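Spartin (Homo sapiens, PDB 4U7I) acts as a lipophagy receptor and lipid transfer protein in lipid droplet turnover, and binds the ESCRT-III protein IST1 through its MIT domain. Local coordinates at residues A[45-50]-A[80-85]. Numbering follows the deposited sequence.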
ATOM      1  N   GLY A  45       7.632   1.541  -1.971  1.00 26.38           N
ATOM      2  CA  GLY A  45       8.350   2.759  -1.626  1.00 28.64           C
ATOM      3  C   GLY A  45       7.424   3.780  -0.989  1.00 32.65           C
ATOM      4  O   GLY A  45       7.741   4.375   0.046  1.00 32.46           O
ATOM      5  N   HIS A  46       6.266   3.982  -1.608  1.00 28.59           N
ATOM      6  CA  HIS A  46       5.298   4.933  -1.074  1.00 25.64           C
ATOM      7  C   HIS A  46       4.717   4.451   0.247  1.00 27.70           C
ATOM      8  O   HIS A  46       4.519   5.258   1.162  1.00 29.53           O
ATOM      9  CB  HIS A  46       4.186   5.182  -2.088  1.00 25.14           C
ATOM     10  CG  HIS A  46       4.689   5.751  -3.376  1.00 28.70           C
ATOM     11  ND1 HIS A  46       5.244   7.008  -3.459  1.00 36.32           N
ATOM     12  CD2 HIS A  46       4.752   5.228  -4.621  1.00 26.28           C
ATOM     13  CE1 HIS A  46       5.622   7.238  -4.704  1.00 36.84           C
ATOM     14  NE2 HIS A  46       5.337   6.174  -5.429  1.00 31.18           N
ATOM     15  N   LEU A  47       4.437   3.153   0.358  1.00 26.47           N
ATOM     16  CA  LEU A  47       3.856   2.630   1.602  1.00 22.73           C
ATOM     17  C   LEU A  47       4.830   2.855   2.753  1.00 30.24           C
ATOM     18  O   LEU A  47       4.452   3.326   3.834  1.00 28.46           O
ATOM     19  CB  LEU A  47       3.521   1.131   1.496  1.00 20.42           C
ATOM     20  CG  LEU A  47       2.389   0.793   0.523  1.00 22.80           C
ATOM     21  CD1 LEU A  47       2.445  -0.669   0.160  1.00 23.66           C
ATOM     22  CD2 LEU A  47       1.053   1.128   1.160  1.00 25.50           C
ATOM     23  N   LEU A  48       6.090   2.513   2.518  1.00 32.52           N
ATOM     24  CA  LEU A  48       7.108   2.646   3.555  1.00 34.55           C
ATOM     25  C   LEU A  48       7.207   4.076   4.057  1.00 41.28           C
ATOM     26  O   LEU A  48       7.320   4.312   5.259  1.00 44.91           O
ATOM     27  CB  LEU A  48       8.472   2.190   3.039  1.00 27.36           C
ATOM     28  CG  LEU A  48       8.702   0.687   2.882  1.00 30.20           C
ATOM     29  CD1 LEU A  48      10.005   0.467   2.129  1.00 30.51           C
ATOM     30  CD2 LEU A  48       8.722  -0.028   4.237  1.00 38.17           C
ATOM     31  N   ARG A  49       7.157   5.032   3.139  1.00 28.77           N
ATOM     32  CA  ARG A  49       7.296   6.426   3.536  1.00 32.70           C
ATOM     33  C   ARG A  49       6.130   6.879   4.404  1.00 32.82           C
ATOM     34  O   ARG A  49       6.329   7.541   5.422  1.00 33.75           O
ATOM     35  CB  ARG A  49       7.400   7.329   2.313  1.00 32.44           C
ATOM     36  CG  ARG A  49       7.595   8.794   2.680  1.00 40.05           C
ATOM     37  CD  ARG A  49       7.861   9.637   1.453  1.00 41.53           C
ATOM     38  NE  ARG A  49       6.699   9.688   0.570  1.00 46.18           N
ATOM     39  CZ  ARG A  49       6.550   8.935  -0.516  1.00 46.36           C
ATOM     40  NH1 ARG A  49       7.492   8.067  -0.861  1.00 39.39           N
ATOM     41  NH2 ARG A  49       5.460   9.057  -1.262  1.00 40.44           N
ATOM     42  N   GLY A  50       4.917   6.548   3.980  1.00 28.41           N
ATOM     43  CA  GLY A  50       3.718   6.935   4.711  1.00 25.61           C
ATOM     44  C   GLY A  50       3.700   6.333   6.106  1.00 31.04           C
ATOM     45  O   GLY A  50       3.314   6.985   7.072  1.00 31.74           O
ATOM     46  N   GLN A  80       2.310  -5.506   3.831  1.00 30.76           N
ATOM     47  CA  GLN A  80       2.500  -6.935   4.071  1.00 30.39           C
ATOM     48  C   GLN A  80       2.073  -7.754   2.855  1.00 30.61           C
ATOM     49  O   GLN A  80       2.815  -8.614   2.386  1.00 31.90           O
ATOM     50  CB  GLN A  80       1.713  -7.400   5.295  1.00 38.79           C
ATOM     51  CG  GLN A  80       2.105  -6.724   6.584  1.00 43.74           C
ATOM     52  CD  GLN A  80       1.155  -7.080   7.713  1.00 48.05           C
ATOM     53  OE1 GLN A  80       0.421  -8.069   7.633  1.00 53.42           O
ATOM     54  NE2 GLN A  80       1.153  -6.269   8.763  1.00 47.98           N
ATOM     55  N   ASN A  81       0.884  -7.477   2.339  1.00 29.86           N
ATOM     56  CA  ASN A  81       0.373  -8.227   1.183  1.00 28.68           C
ATOM     57  C   ASN A  81       1.217  -8.047  -0.079  1.00 26.37           C
ATOM     58  O   ASN A  81       1.476  -9.022  -0.795  1.00 25.04           O
ATOM     59  CB  ASN A  81      -1.071  -7.833   0.888  1.00 31.08           C
ATOM     60  CG  ASN A  81      -2.013  -8.206   2.017  1.00 38.14           C
ATOM     61  OD1 ASN A  81      -1.745  -9.138   2.775  1.00 35.36           O
ATOM     62  ND2 ASN A  81      -3.111  -7.474   2.144  1.00 33.85           N
ATOM     63  N   VAL A  82       1.635  -6.811  -0.355  1.00 22.79           N
ATOM     64  CA  VAL A  82       2.457  -6.538  -1.544  1.00 24.03           C
ATOM     65  C   VAL A  82       3.814  -7.223  -1.424  1.00 23.24           C
ATOM     66  O   VAL A  82       4.327  -7.815  -2.388  1.00 25.73           O
ATOM     67  CB  VAL A  82       2.668  -5.020  -1.770  1.00 25.95           C
ATOM     68  CG1 VAL A  82       3.591  -4.769  -2.960  1.00 26.69           C
ATOM     69  CG2 VAL A  82       1.331  -4.327  -2.004  1.00 26.66           C
ATOM     70  N   ARG A  83       4.403  -7.163  -0.236  1.00 25.50           N
ATOM     71  CA  ARG A  83       5.713  -7.773  -0.057  1.00 27.61           C
ATOM     72  C   ARG A  83       5.645  -9.289  -0.253  1.00 27.67           C
ATOM     73  O   ARG A  83       6.557  -9.893  -0.833  1.00 25.91           O
ATOM     74  CB  ARG A  83       6.282  -7.410   1.315  1.00 31.73           C
ATOM     75  CG  ARG A  83       6.950  -6.036   1.308  1.00 29.63           C
ATOM     76  CD  ARG A  83       7.637  -5.698   2.623  1.00 42.10           C
ATOM     77  NE  ARG A  83       8.751  -4.772   2.413  1.00 53.72           N
ATOM     78  CZ  ARG A  83       9.299  -4.024   3.366  1.00 51.73           C
ATOM     79  NH1 ARG A  83       8.832  -4.073   4.608  1.00 53.87           N
ATOM     80  NH2 ARG A  83      10.317  -3.223   3.075  1.00 45.73           N
ATOM     81  N   THR A  84       4.554  -9.895   0.205  1.00 26.57           N
ATOM     82  CA  THR A  84       4.358 -11.331   0.015  1.00 25.96           C
ATOM     83  C   THR A  84       4.236 -11.663  -1.472  1.00 28.26           C
ATOM     84  O   THR A  84       4.922 -12.555  -1.985  1.00 30.73           O
ATOM     85  CB  THR A  84       3.115 -11.822   0.749  1.00 32.26           C
ATOM     86  OG1 THR A  84       3.338 -11.710   2.162  1.00 33.96           O
ATOM     87  CG2 THR A  84       2.814 -13.272   0.388  1.00 34.59           C
ATOM     88  N   ARG A  85       3.366 -10.943  -2.170  1.00 24.85           N
ATOM     89  CA  ARG A  85       3.144 -11.218  -3.592  1.00 24.15           C
ATOM     90  C   ARG A  85       4.416 -10.975  -4.397  1.00 25.84           C
ATOM     91  O   ARG A  85       4.741 -11.721  -5.328  1.00 25.65           O
ATOM     92  CB  ARG A  85       2.000 -10.358  -4.136  1.00 23.36           C
ATOM     93  CG  ARG A  85       1.668 -10.631  -5.597  1.00 27.74           C
ATOM     94  CD  ARG A  85       1.253 -12.095  -5.801  1.00 27.92           C
ATOM     95  NE  ARG A  85       0.887 -12.361  -7.195  1.00 29.72           N
ATOM     96  CZ  ARG A  85       0.539 -13.557  -7.659  1.00 36.04           C
ATOM     97  NH1 ARG A  85       0.518 -14.599  -6.839  1.00 42.07           N
ATOM     98  NH2 ARG A  85       0.219 -13.717  -8.940  1.00 29.90           N
TER
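Arg83 NH2 meets both methyls of Leu48, with CD1 and CD2 each 3.8 Å from it, so one terminal nitrogen sits against the forked end of the leucine. CD2 of Leu48 stands oblique to the guanidinium plane, and Arg83 NH1 adds only a looser touch, 4.1 Å from Leu48 CD2. These spacings are those of van der Waals contact, with the charged group lying against hydrocarbon. The reach comes from Arg83 itself: CG stands anti to the carbonyl carbon (chi1 -83°), and the chain then runs extended from CG to NE, meeting the Leu48 side chain at roughly a right angle. Both residues are exposed, which places this touch on the outer side of the contact.

The buried side is made by Leu47 and Val82, whose CB atoms are directed toward the other helix. Their methyls meet loosely, CD1 of Leu47 lying 4.4 Å from CG2 of Val82. The CA atoms of this pair, the nearest across the two segments, are 9.8 Å apart, and just 121 Å² of surface is buried in all, evidence of a light contact between well-separated backbones.

Within 45-50, Arg49 NH2 donates to His46 ND1 over 3.0 Å, nearly straight at 167°. The donor lies 3° out of the imidazole plane, an edge-on bond that should restrain ring rotation; Phe20 meets the same ring from helix 5-29.

The IST1 peptide contributes aromatic packing on Leu47, Val82 and Arg85, so the buried part of the contact also belongs to the ligand-binding surface. In the three-helix MIT bundle, the segments join antiparallel helices 33-51 and 63-90, while helix 5-29 packs on Leu47 through Ala17 and on Val82 through Val21.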